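Local coordinates for DUF1955 domain-containing protein (Sulfolobus tokodaii, PDB 1WY6) that is of unknown function but folds as an archaeal helical repeat protein, a type of scaffold that often serves in binding other molecules, at residues C55-F59 against C83-T89; K78-E82 against E112-E116; N121-A125 against E150-E156; V27-L31 against K64-F69; K16-D20 against L49-I53. One frame throughout, in Å; residues are numbered along the deposited sequence.

Contact 1. Residues C55-F59 against C83-T89; sequences CRYMF and CGVINNT
Cys55 and Cys83 are joined covalently: their SG atoms lie 2.0 Å apart, and the torsion about the S-S bond, -85°, is close to the relaxed value for a disulfide. In both cysteines SG stands anti to the carbonyl carbon, which turns the sulfurs toward one another across a CA-CA spacing of 5.0 Å.

The polar part is a single hydrogen bond, from Asn87 ND2 to Cys55 O (3.1 Å, 148° at the hydrogen). The donor sits well above the carbonyl plane, 51° out of it, so the bond is bent at both ends. Asn87 directly follows helix 78-86 and precedes Asn88, whose positive phi closes a Schellman motif in which Thr89 N bonds back to Gly84 O.

Apolar contacts surround the disulfide. Met58 SD lies 3.5 Å from Cys83 SG; Ile86 CD1, from the last residue of helix 78-86, comes within 3.6 Å of Cys55 SG; and Phe59 CZ reaches Cys83 CB at 3.7 Å. The Phe59 ring also presents its edge to Gly84 N, which lies in the ring plane, while the Asn87 amide is turned nearly perpendicular to that plane.

The disulfide thus joins segment 55-59 of helix 55-65 to the last turn of helix 78-86; Met58 and Phe59 also pack on Val80 of the latter helix, and Asn88 reaches on to Ser124 ahead of helix 125-137.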
# COMPACT_ATOMS: atom_id res chain seq x y z
N CYS A 55 8.45 7.02 -1.00
CA CYS A 55 8.01 6.23 0.14
C CYS A 55 8.28 6.92 1.48
O CYS A 55 7.68 6.57 2.50
CB CYS A 55 8.69 4.85 0.11
SG CYS A 55 7.99 3.76 -1.17
N ARG A 56 9.17 7.90 1.47
CA ARG A 56 9.49 8.66 2.68
C ARG A 56 8.29 9.49 3.14
O ARG A 56 8.20 9.83 4.32
CB ARG A 56 10.64 9.63 2.45
CG ARG A 56 12.02 9.05 2.20
CD ARG A 56 13.00 10.21 1.97
NE ARG A 56 12.95 11.15 3.09
CZ ARG A 56 13.37 12.42 3.03
NH1 ARG A 56 13.87 12.92 1.91
NH2 ARG A 56 13.30 13.18 4.11
N TYR A 57 7.39 9.82 2.22
CA TYR A 57 6.23 10.66 2.53
C TYR A 57 4.85 10.02 2.39
O TYR A 57 3.90 10.46 3.04
CB TYR A 57 6.23 11.91 1.64
CG TYR A 57 7.56 12.63 1.52
CD1 TYR A 57 8.32 12.94 2.64
CD2 TYR A 57 8.04 13.03 0.27
CE1 TYR A 57 9.53 13.63 2.54
CE2 TYR A 57 9.25 13.72 0.14
CZ TYR A 57 9.99 14.02 1.29
OH TYR A 57 11.20 14.67 1.17
N MET A 58 4.74 9.02 1.53
CA MET A 58 3.47 8.36 1.27
C MET A 58 2.56 8.19 2.48
O MET A 58 1.41 8.63 2.46
CB MET A 58 3.69 7.00 0.60
CG MET A 58 2.39 6.27 0.29
SD MET A 58 2.60 4.74 -0.63
CE MET A 58 2.75 5.37 -2.29
N PHE A 59 3.06 7.57 3.53
CA PHE A 59 2.23 7.33 4.71
C PHE A 59 1.84 8.59 5.48
O PHE A 59 0.75 8.64 6.05
CB PHE A 59 2.92 6.30 5.60
CG PHE A 59 3.16 4.99 4.90
CD1 PHE A 59 4.42 4.40 4.90
CD2 PHE A 59 2.13 4.36 4.20
CE1 PHE A 59 4.66 3.21 4.19
CE2 PHE A 59 2.35 3.18 3.50
CZ PHE A 59 3.62 2.60 3.49
N CYS A 83 5.84 0.57 -0.70
CA CYS A 83 6.41 1.47 0.30
C CYS A 83 6.46 0.76 1.64
O CYS A 83 7.30 1.06 2.48
CB CYS A 83 5.59 2.75 0.40
SG CYS A 83 5.99 3.95 -0.91
N GLY A 84 5.57 -0.20 1.85
CA GLY A 84 5.60 -0.95 3.09
C GLY A 84 6.88 -1.77 3.08
O GLY A 84 7.61 -1.82 4.07
N VAL A 85 7.17 -2.40 1.95
CA VAL A 85 8.38 -3.22 1.81
C VAL A 85 9.66 -2.39 1.84
O VAL A 85 10.62 -2.75 2.51
CB VAL A 85 8.35 -4.07 0.51
CG1 VAL A 85 9.66 -4.86 0.35
CG2 VAL A 85 7.17 -5.04 0.55
N ILE A 86 9.69 -1.28 1.10
CA ILE A 86 10.87 -0.43 1.07
C ILE A 86 11.14 0.12 2.46
O ILE A 86 12.28 0.14 2.93
CB ILE A 86 10.70 0.74 0.08
CG1 ILE A 86 10.50 0.20 -1.34
CG2 ILE A 86 11.93 1.65 0.13
CD1 ILE A 86 10.33 1.28 -2.40
N ASN A 87 10.08 0.58 3.12
CA ASN A 87 10.19 1.11 4.47
C ASN A 87 10.23 -0.04 5.47
O ASN A 87 10.27 0.18 6.68
CB ASN A 87 8.99 2.02 4.76
CG ASN A 87 9.05 3.35 4.00
OD1 ASN A 87 9.61 3.42 2.91
ND2 ASN A 87 8.47 4.39 4.58
N ASN A 88 10.22 -1.27 4.96
CA ASN A 88 10.22 -2.47 5.81
C ASN A 88 9.29 -2.25 6.98
O ASN A 88 9.59 -2.60 8.11
CB ASN A 88 11.63 -2.76 6.34
CG ASN A 88 11.73 -4.14 6.96
OD1 ASN A 88 11.38 -5.14 6.33
ND2 ASN A 88 12.23 -4.20 8.19
N THR A 89 8.14 -1.65 6.69
CA THR A 89 7.16 -1.37 7.73
C THR A 89 5.75 -1.75 7.30
O THR A 89 5.33 -1.49 6.18
CB THR A 89 7.18 0.13 8.11
OG1 THR A 89 6.38 0.33 9.28
CG2 THR A 89 6.63 0.99 6.97

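Contact 2. Residues K78-E82 against E112-E116; sequences KSVVE and EIGRE
Lys78 reaches across to Glu112 and Ile113 with its whole length. CG is anti to the backbone N (chi1 -179°) and the rest of the chain is extended, which carries the amine straight over to helix 107-117. Along the way CG passes CG1 and CD1 of Ile113, the two side chains running in opposite directions; CD comes within 3.6 Å of Glu112 OE1, and CE lies 3.9 Å from Ile113 CD1. NZ ends in a salt bridge with Glu112 OE1 at 2.6 Å, taken on the anti lone pair of that oxygen, and the two chains cross at about a right angle. NZ also donates to a water that in turn donates to Glu116 OE2, and a long salt bridge to Glu82 completes the network.

Next to the lysine, Val81 CG1 packs on Ile113 CD1 at 4.0 Å. The carboxylates of Glu82 and Glu116 meet almost coplanar, 16° apart, with OE2 to OE2 at 2.5 Å and OE1 to OE1 at 2.6 Å. With an alanine in place of Lys78, Glu112 would probably lose its salt-bridge mate and the paired acids their nearby positive charge.

The contact joins helices 78-86 and 107-117 of the helical repeat array, Val81 also touching helix 92-103. The short axes run nearly parallel (20°) at 11.3 Å, so long side chains do the bridging. Two acid groups this close probably share a proton, and the neighbouring amine and water are likely to ease the remaining charge.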
# COMPACT_ATOMS: atom_id res chain seq x y z
N LYS A 78 -0.49 -1.40 -5.54
CA LYS A 78 0.72 -2.16 -5.31
C LYS A 78 1.78 -1.15 -4.85
O LYS A 78 2.74 -1.51 -4.17
CB LYS A 78 1.20 -2.86 -6.59
CG LYS A 78 2.46 -3.69 -6.37
CD LYS A 78 3.11 -4.12 -7.69
CE LYS A 78 4.45 -4.79 -7.42
NZ LYS A 78 5.14 -5.18 -8.68
N SER A 79 1.58 0.11 -5.23
CA SER A 79 2.50 1.19 -4.85
C SER A 79 2.54 1.37 -3.33
O SER A 79 3.58 1.72 -2.75
CB SER A 79 2.05 2.52 -5.49
OG SER A 79 1.91 2.41 -6.90
N VAL A 80 1.41 1.15 -2.68
CA VAL A 80 1.34 1.31 -1.23
C VAL A 80 2.06 0.16 -0.53
O VAL A 80 2.78 0.37 0.44
CB VAL A 80 -0.13 1.39 -0.75
CG1 VAL A 80 -0.19 1.38 0.78
CG2 VAL A 80 -0.77 2.66 -1.29
N VAL A 81 1.87 -1.06 -1.03
CA VAL A 81 2.53 -2.22 -0.46
C VAL A 81 4.05 -2.09 -0.66
O VAL A 81 4.83 -2.43 0.23
CB VAL A 81 2.07 -3.51 -1.15
CG1 VAL A 81 2.68 -4.72 -0.45
CG2 VAL A 81 0.54 -3.59 -1.14
N GLU A 82 4.44 -1.59 -1.83
CA GLU A 82 5.85 -1.38 -2.15
C GLU A 82 6.53 -0.48 -1.13
O GLU A 82 7.67 -0.72 -0.74
CB GLU A 82 6.00 -0.74 -3.54
CG GLU A 82 5.84 -1.68 -4.71
CD GLU A 82 6.92 -2.76 -4.77
OE1 GLU A 82 8.02 -2.54 -4.22
OE2 GLU A 82 6.66 -3.82 -5.39
N GLU A 112 4.09 -10.47 -7.66
CA GLU A 112 5.26 -9.64 -7.91
C GLU A 112 5.88 -9.23 -6.56
O GLU A 112 7.09 -9.35 -6.36
CB GLU A 112 4.85 -8.40 -8.71
CG GLU A 112 4.49 -8.74 -10.16
CD GLU A 112 3.64 -7.68 -10.82
OE1 GLU A 112 3.65 -6.53 -10.34
OE2 GLU A 112 2.96 -8.00 -11.83
N ILE A 113 5.05 -8.77 -5.63
CA ILE A 113 5.54 -8.39 -4.30
C ILE A 113 6.19 -9.62 -3.65
O ILE A 113 7.25 -9.53 -3.03
CB ILE A 113 4.39 -7.91 -3.39
CG1 ILE A 113 3.91 -6.52 -3.83
CG2 ILE A 113 4.86 -7.87 -1.95
CD1 ILE A 113 4.95 -5.42 -3.61
N GLY A 114 5.52 -10.76 -3.78
CA GLY A 114 6.03 -11.99 -3.20
C GLY A 114 7.43 -12.35 -3.66
O GLY A 114 8.27 -12.72 -2.84
N ARG A 115 7.69 -12.26 -4.96
CA ARG A 115 9.00 -12.59 -5.51
C ARG A 115 10.04 -11.58 -5.05
O ARG A 115 11.15 -11.93 -4.67
CB ARG A 115 8.95 -12.60 -7.04
CG ARG A 115 7.91 -13.54 -7.61
CD ARG A 115 8.00 -13.62 -9.14
NE ARG A 115 6.77 -14.17 -9.71
CZ ARG A 115 5.76 -13.43 -10.15
NH1 ARG A 115 5.83 -12.10 -10.10
NH2 ARG A 115 4.68 -14.01 -10.64
N GLU A 116 9.65 -10.31 -5.11
CA GLU A 116 10.50 -9.20 -4.71
C GLU A 116 11.03 -9.31 -3.28
O GLU A 116 12.20 -9.02 -3.02
CB GLU A 116 9.72 -7.90 -4.88
CG GLU A 116 10.37 -6.66 -4.32
CD GLU A 116 9.52 -5.43 -4.57
OE1 GLU A 116 9.85 -4.35 -4.05
OE2 GLU A 116 8.52 -5.56 -5.31
O HOH W 1 7.30 -6.03 -7.57

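Contact 3. Residues N121-A125 against E150-E156; sequences NEVSA and EACKKGE
The Asn121 amide and the Glu150 carboxylate approach from opposite directions with their planes 48° apart, so the two flat groups are neither stacked nor coplanar. Glu150 OE1 lies over one face of the Asn121 amide, 3.6 Å from CG, while Asn121 ND2 rests against Glu150 CG at 3.1 Å, touching the aliphatic part of the side chain. At the oxygen end of the amide, OD1 meets Lys154 CE at 3.0 Å, from the same side of the amide plane as Glu150.

Lys154 runs in toward the 121-125 loop. Its chain is extended until chi4, where a turn of -63° swings the amine aside; as a result CE, and not NZ, comes closest to Val123 O (2.9 Å). NZ is 3.4 Å from both Asn121 OD1 and Val123 O, at angles too poor for hydrogen bonds. Ala125 CB packs on Glu156 CB at 3.7 Å and on Ala151 CB at 4.3 Å.

A glycine at Glu150 would probably deprive the Asn121 amide of the side chain it leans on and let it turn. Helix ends frame the contact: Ser124 is the N-cap of helix 125-137, and Gly155, with positive phi, closes a Schellman motif after helix 141-153, whose Cys152 is bound to Cys160 by a disulfide.

With no cross-segment hydrogen bond or salt bridge found, methyl and methylene packing dominates; the short approaches of Val123 O and Asn121 OD1 to Lys154 CE may add a weak electrostatic attraction, since the methylene next to the amine is probably polarised.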
# COMPACT_ATOMS: atom_id res chain seq x y z
N ASN A 121 16.18 -11.06 0.44
CA ASN A 121 15.27 -11.17 1.57
C ASN A 121 15.78 -10.32 2.73
O ASN A 121 16.76 -10.67 3.41
CB ASN A 121 15.16 -12.64 2.01
CG ASN A 121 13.88 -12.92 2.80
OD1 ASN A 121 13.63 -12.32 3.84
ND2 ASN A 121 13.07 -13.84 2.29
N GLU A 122 15.11 -9.19 2.97
CA GLU A 122 15.51 -8.28 4.04
C GLU A 122 14.31 -7.84 4.87
O GLU A 122 14.47 -7.28 5.96
CB GLU A 122 16.19 -7.04 3.43
CG GLU A 122 16.81 -6.11 4.45
CD GLU A 122 17.82 -6.82 5.35
OE1 GLU A 122 18.73 -7.49 4.81
OE2 GLU A 122 17.71 -6.70 6.59
N VAL A 123 13.11 -8.09 4.35
CA VAL A 123 11.88 -7.71 5.04
C VAL A 123 11.70 -8.49 6.34
O VAL A 123 12.21 -9.60 6.48
CB VAL A 123 10.65 -7.95 4.15
CG1 VAL A 123 10.57 -6.88 3.07
CG2 VAL A 123 10.72 -9.33 3.51
N SER A 124 10.97 -7.90 7.28
CA SER A 124 10.72 -8.53 8.57
C SER A 124 9.74 -9.69 8.41
O SER A 124 9.11 -9.85 7.36
CB SER A 124 10.14 -7.51 9.55
OG SER A 124 8.87 -7.06 9.11
N ALA A 125 9.61 -10.50 9.45
CA ALA A 125 8.72 -11.64 9.43
C ALA A 125 7.26 -11.21 9.24
O ALA A 125 6.50 -11.87 8.53
CB ALA A 125 8.87 -12.45 10.72
N GLU A 150 10.00 -18.89 5.22
CA GLU A 150 11.03 -17.89 5.46
C GLU A 150 10.76 -17.13 6.76
O GLU A 150 11.69 -16.81 7.50
CB GLU A 150 11.11 -16.90 4.30
CG GLU A 150 12.13 -15.79 4.52
CD GLU A 150 13.57 -16.31 4.61
OE1 GLU A 150 14.42 -15.58 5.15
OE2 GLU A 150 13.85 -17.43 4.13
N ALA A 151 9.50 -16.84 7.04
CA ALA A 151 9.12 -16.13 8.26
C ALA A 151 9.44 -16.99 9.48
O ALA A 151 9.85 -16.50 10.53
CB ALA A 151 7.64 -15.79 8.24
N CYS A 152 9.22 -18.30 9.35
CA CYS A 152 9.50 -19.24 10.43
C CYS A 152 11.01 -19.21 10.67
O CYS A 152 11.48 -19.17 11.81
CB CYS A 152 9.02 -20.64 10.02
SG CYS A 152 9.47 -21.99 11.16
N LYS A 153 11.76 -19.20 9.58
CA LYS A 153 13.22 -19.14 9.65
C LYS A 153 13.67 -17.87 10.37
O LYS A 153 14.63 -17.90 11.14
CB LYS A 153 13.82 -19.18 8.25
CG LYS A 153 15.34 -19.10 8.23
CD LYS A 153 15.86 -19.24 6.81
CE LYS A 153 17.38 -19.20 6.78
NZ LYS A 153 17.90 -19.73 5.48
N LYS A 154 12.97 -16.76 10.11
CA LYS A 154 13.30 -15.49 10.74
C LYS A 154 12.86 -15.45 12.19
O LYS A 154 13.04 -14.44 12.88
CB LYS A 154 12.64 -14.32 9.99
CG LYS A 154 13.27 -13.98 8.66
CD LYS A 154 12.59 -12.75 8.07
CE LYS A 154 13.27 -12.31 6.79
NZ LYS A 154 14.68 -11.91 7.05
N GLY A 155 12.25 -16.55 12.66
CA GLY A 155 11.82 -16.63 14.04
C GLY A 155 10.35 -16.34 14.34
O GLY A 155 9.98 -16.18 15.50
N GLU A 156 9.51 -16.27 13.31
CA GLU A 156 8.10 -16.00 13.53
C GLU A 156 7.36 -17.26 13.98
O GLU A 156 7.12 -18.18 13.19
CB GLU A 156 7.46 -15.45 12.25
CG GLU A 156 5.96 -15.17 12.38
CD GLU A 156 5.66 -14.05 13.35
OE1 GLU A 156 4.48 -13.90 13.73
OE2 GLU A 156 6.60 -13.31 13.73

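Contact 4. Residues V27-L31 against K64-F69; sequences VKIVL and KIGSYF
Ile65 meets Val27 and Val30 at the centre of the contact. Its CG2 lies 3.6 Å from Val27 CG1, the two side chains passing in opposite directions, and its CD1 sits 4.1 Å from Val30 CG1, where the chains cross at about a right angle. One torsion explains this double reach: with chi1 at 64°, CG1 of Ile65 is held between the backbone N and the carbonyl carbon, so that CG2 and CD1 serve different valines.

Aromatic rings flank this pair. Leu31 CD2 lies over one face of the Tyr68 ring, 3.5 Å from CZ, a CH-pi type of approach by a methyl group. Val30 CG1 instead meets Phe69 at the ring edge, 4.1 Å from CZ. On the remaining flank Val27 CG2 touches Lys64 CD at 3.9 Å, using the aliphatic part of the lysine, whose amine leads away.

Further out, backbone bonds shape the turns that carry the rings: Tyr68 N bonds to Ile65 O and Phe69 N to Gly66 O, in the chain 65-69. Lys39 NZ donates to Tyr68 O. Phe69 also packs on Ile46, and Val30 on Phe45 and Ala14, which ties in helices 44-52 and 7-19.

All the contacts across these segments are apolar. Helix 23-36 and segment 64-69 are therefore probably held by hydrophobic packing, mainly of the buried Val27, Val30, Ile65 and Phe69, with branched aliphatic groups meeting one ring by its face and the other by its edge and no directional polar bond.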
# COMPACT_ATOMS: atom_id res chain seq x y z
N VAL A 27 -1.36 19.42 1.67
CA VAL A 27 -2.60 18.96 2.32
C VAL A 27 -3.61 20.09 2.45
O VAL A 27 -4.82 19.89 2.28
CB VAL A 27 -2.30 18.36 3.71
CG1 VAL A 27 -3.60 18.14 4.49
CG2 VAL A 27 -1.58 17.04 3.55
N LYS A 28 -3.12 21.29 2.75
CA LYS A 28 -3.97 22.46 2.90
C LYS A 28 -4.71 22.67 1.58
O LYS A 28 -5.93 22.86 1.57
CB LYS A 28 -3.10 23.68 3.25
CG LYS A 28 -3.87 24.98 3.38
CD LYS A 28 -2.92 26.14 3.68
CE LYS A 28 -3.67 27.47 3.73
NZ LYS A 28 -4.63 27.55 4.86
N ILE A 29 -3.97 22.63 0.48
CA ILE A 29 -4.54 22.79 -0.86
C ILE A 29 -5.59 21.70 -1.11
O ILE A 29 -6.70 21.98 -1.57
CB ILE A 29 -3.46 22.66 -1.95
CG1 ILE A 29 -2.34 23.68 -1.72
CG2 ILE A 29 -4.08 22.91 -3.32
CD1 ILE A 29 -2.74 25.08 -2.00
N VAL A 30 -5.24 20.45 -0.81
CA VAL A 30 -6.16 19.34 -1.01
C VAL A 30 -7.46 19.51 -0.23
O VAL A 30 -8.54 19.22 -0.75
CB VAL A 30 -5.51 17.99 -0.61
CG1 VAL A 30 -6.55 16.88 -0.62
CG2 VAL A 30 -4.37 17.65 -1.56
N LEU A 31 -7.37 19.97 1.01
CA LEU A 31 -8.56 20.17 1.83
C LEU A 31 -9.42 21.30 1.29
O LEU A 31 -10.62 21.35 1.57
CB LEU A 31 -8.18 20.44 3.28
CG LEU A 31 -7.47 19.29 4.01
CD1 LEU A 31 -7.20 19.67 5.46
CD2 LEU A 31 -8.33 18.04 3.93
N LYS A 64 -3.00 11.91 6.74
CA LYS A 64 -3.71 13.18 6.78
C LYS A 64 -4.92 13.26 5.86
O LYS A 64 -5.97 13.76 6.27
CB LYS A 64 -2.76 14.32 6.45
CG LYS A 64 -1.86 14.72 7.61
CD LYS A 64 -0.83 15.74 7.16
CE LYS A 64 -0.22 16.48 8.34
NZ LYS A 64 0.17 15.55 9.43
N ILE A 65 -4.79 12.75 4.64
CA ILE A 65 -5.88 12.86 3.69
C ILE A 65 -6.44 11.58 3.09
O ILE A 65 -7.36 11.62 2.28
CB ILE A 65 -5.47 13.80 2.55
CG1 ILE A 65 -4.29 13.19 1.77
CG2 ILE A 65 -5.04 15.15 3.12
CD1 ILE A 65 -3.81 14.05 0.61
N GLY A 66 -5.91 10.43 3.50
CA GLY A 66 -6.40 9.18 2.96
C GLY A 66 -7.91 9.02 3.06
O GLY A 66 -8.56 8.58 2.12
N SER A 67 -8.45 9.39 4.22
CA SER A 67 -9.88 9.27 4.49
C SER A 67 -10.81 10.02 3.55
O SER A 67 -12.00 9.71 3.48
CB SER A 67 -10.17 9.70 5.94
OG SER A 67 -9.86 11.07 6.15
N TYR A 68 -10.29 11.01 2.81
CA TYR A 68 -11.12 11.77 1.88
C TYR A 68 -11.30 11.09 0.52
O TYR A 68 -12.07 11.57 -0.32
CB TYR A 68 -10.53 13.16 1.63
CG TYR A 68 -10.62 14.09 2.81
CD1 TYR A 68 -9.63 14.09 3.78
CD2 TYR A 68 -11.71 14.95 2.97
CE1 TYR A 68 -9.72 14.93 4.89
CE2 TYR A 68 -11.81 15.79 4.06
CZ TYR A 68 -10.81 15.78 5.02
OH TYR A 68 -10.89 16.63 6.10
N PHE A 69 -10.60 9.98 0.31
CA PHE A 69 -10.68 9.27 -0.96
C PHE A 69 -11.15 7.84 -0.83
O PHE A 69 -11.17 7.27 0.26
CB PHE A 69 -9.29 9.26 -1.63
CG PHE A 69 -8.67 10.62 -1.79
CD1 PHE A 69 -8.79 11.31 -3.00
CD2 PHE A 69 -7.95 11.21 -0.75
CE1 PHE A 69 -8.20 12.57 -3.16
CE2 PHE A 69 -7.36 12.46 -0.90
CZ PHE A 69 -7.48 13.14 -2.10

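Contact 5. Residues K16-D20 against L49-I53; sequences KFLLD and LLESI
Leu19 presses CD2 against the backbone of Ile53, 3.4 Å from CA, a carbon-carbon distance shorter than usual van der Waals contact. The same methyl lies 3.6 Å from Ile53 N and 3.9 Å from Ile53 CB, so a single branch covers the backbone at Ile53. CG of Leu19 is anti to the carbonyl carbon (chi1 -67°), which carries this methyl across to the other segment, and the CA atoms of Leu19 and Ile53 come to 5.2 Å.

Deeper in, Leu18 CD1 meets Leu49 CD2 at 3.6 Å, the two side chains crossing at about a right angle. Leu49 uses both branches: its other methyl, CD1, approaches Leu19 CD2 at 4.1 Å. A looser approach within this buried part is that of Ile53 CD1 to Leu18 O, at 4.2 Å.

The segments lie late in helices 7-19 and 44-52, two rods of the helical repeat array, and the buried leucines belong to its interior. Leu49 and Ile53 also touch Val61 of helix 55-65, and Ile53 touches Met58 there, so a third helix backs the same core. Leu49 O accepts from both Ser52 N and Ile53 N, which ties that turn together just where Leu19 lands.

The packing thins toward the surface. Exposed Ser52 brings just its OG, 3.8 Å from Leu19 CD2, while Lys15 of helix 7-19 touches Ser52 from beyond the segment.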
# COMPACT_ATOMS: atom_id res chain seq x y z
N LYS A 16 2.89 18.55 -6.35
CA LYS A 16 4.30 18.91 -6.29
C LYS A 16 4.80 19.12 -4.86
O LYS A 16 5.87 18.64 -4.50
CB LYS A 16 4.56 20.15 -7.13
CG LYS A 16 6.03 20.36 -7.46
CD LYS A 16 6.19 21.32 -8.63
CE LYS A 16 5.43 22.62 -8.40
NZ LYS A 16 5.45 23.51 -9.59
N PHE A 17 4.04 19.85 -4.04
CA PHE A 17 4.42 20.08 -2.65
C PHE A 17 4.65 18.72 -1.98
O PHE A 17 5.70 18.47 -1.39
CB PHE A 17 3.31 20.81 -1.88
CG PHE A 17 3.33 22.31 -2.03
CD1 PHE A 17 4.49 23.04 -1.82
CD2 PHE A 17 2.15 22.99 -2.34
CE1 PHE A 17 4.50 24.43 -1.92
CE2 PHE A 17 2.14 24.39 -2.44
CZ PHE A 17 3.31 25.11 -2.23
N LEU A 18 3.64 17.86 -2.06
CA LEU A 18 3.69 16.53 -1.45
C LEU A 18 4.89 15.72 -1.92
O LEU A 18 5.62 15.18 -1.10
CB LEU A 18 2.39 15.77 -1.73
CG LEU A 18 1.12 16.43 -1.18
CD1 LEU A 18 -0.11 15.65 -1.59
CD2 LEU A 18 1.23 16.53 0.33
N LEU A 19 5.08 15.61 -3.23
CA LEU A 19 6.23 14.86 -3.75
C LEU A 19 7.53 15.44 -3.17
O LEU A 19 8.49 14.71 -2.96
CB LEU A 19 6.30 14.95 -5.29
CG LEU A 19 5.20 14.27 -6.11
CD1 LEU A 19 5.36 14.64 -7.57
CD2 LEU A 19 5.27 12.77 -5.93
N ASP A 20 7.53 16.75 -2.90
CA ASP A 20 8.71 17.42 -2.36
C ASP A 20 8.84 17.41 -0.85
O ASP A 20 9.79 17.97 -0.31
CB ASP A 20 8.75 18.87 -2.84
CG ASP A 20 9.01 19.00 -4.33
OD1 ASP A 20 8.91 20.14 -4.84
OD2 ASP A 20 9.31 17.98 -5.00
N LEU A 49 -1.18 10.44 -7.11
CA LEU A 49 -0.06 10.74 -6.21
C LEU A 49 0.71 9.48 -5.83
O LEU A 49 1.93 9.44 -5.96
CB LEU A 49 -0.55 11.42 -4.93
CG LEU A 49 0.55 11.75 -3.91
CD1 LEU A 49 1.44 12.87 -4.44
CD2 LEU A 49 -0.07 12.16 -2.58
N LEU A 50 -0.01 8.47 -5.36
CA LEU A 50 0.59 7.21 -4.91
C LEU A 50 1.48 6.53 -5.95
O LEU A 50 2.39 5.77 -5.60
CB LEU A 50 -0.51 6.25 -4.44
CG LEU A 50 -1.39 6.73 -3.28
CD1 LEU A 50 -2.55 5.77 -3.05
CD2 LEU A 50 -0.55 6.87 -2.02
N GLU A 51 1.23 6.80 -7.22
CA GLU A 51 2.02 6.21 -8.30
C GLU A 51 3.49 6.64 -8.27
O GLU A 51 4.38 5.88 -8.64
CB GLU A 51 1.40 6.59 -9.65
CG GLU A 51 2.12 5.99 -10.86
CD GLU A 51 1.90 4.50 -10.98
OE1 GLU A 51 2.75 3.82 -11.59
OE2 GLU A 51 0.86 4.01 -10.49
N SER A 52 3.75 7.86 -7.80
CA SER A 52 5.12 8.35 -7.79
C SER A 52 5.63 8.97 -6.50
O SER A 52 6.82 9.24 -6.39
CB SER A 52 5.31 9.36 -8.93
OG SER A 52 4.39 10.44 -8.82
N ILE A 53 4.77 9.18 -5.51
CA ILE A 53 5.25 9.79 -4.28
C ILE A 53 6.32 8.94 -3.58
O ILE A 53 6.18 7.72 -3.44
CB ILE A 53 4.11 10.10 -3.27
CG1 ILE A 53 4.66 10.97 -2.13
CG2 ILE A 53 3.51 8.80 -2.70
CD1 ILE A 53 3.59 11.52 -1.20

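How the contacts relate
Contacts 4 and 5 lie toward the N-terminal side of the array, contacts 1 and 2 nearer the middle, and contact 3 toward the C-terminal side, with centres of contacts 3 and 4 about 35 Å apart. Contacts 1 and 2 share helix 78-86, their centres about 11 Å apart; contacts 1 and 4 share helix 55-65, with centres about 19 Å apart. Contact 5 closes before contact 1 opens, but Met58 and Tyr57 touch its residues. Contacts 4 and 5 alternate along the chain, as do 1 and 2. Contacts thus succeed one another along the chain, consistent with an elongated helical repeat.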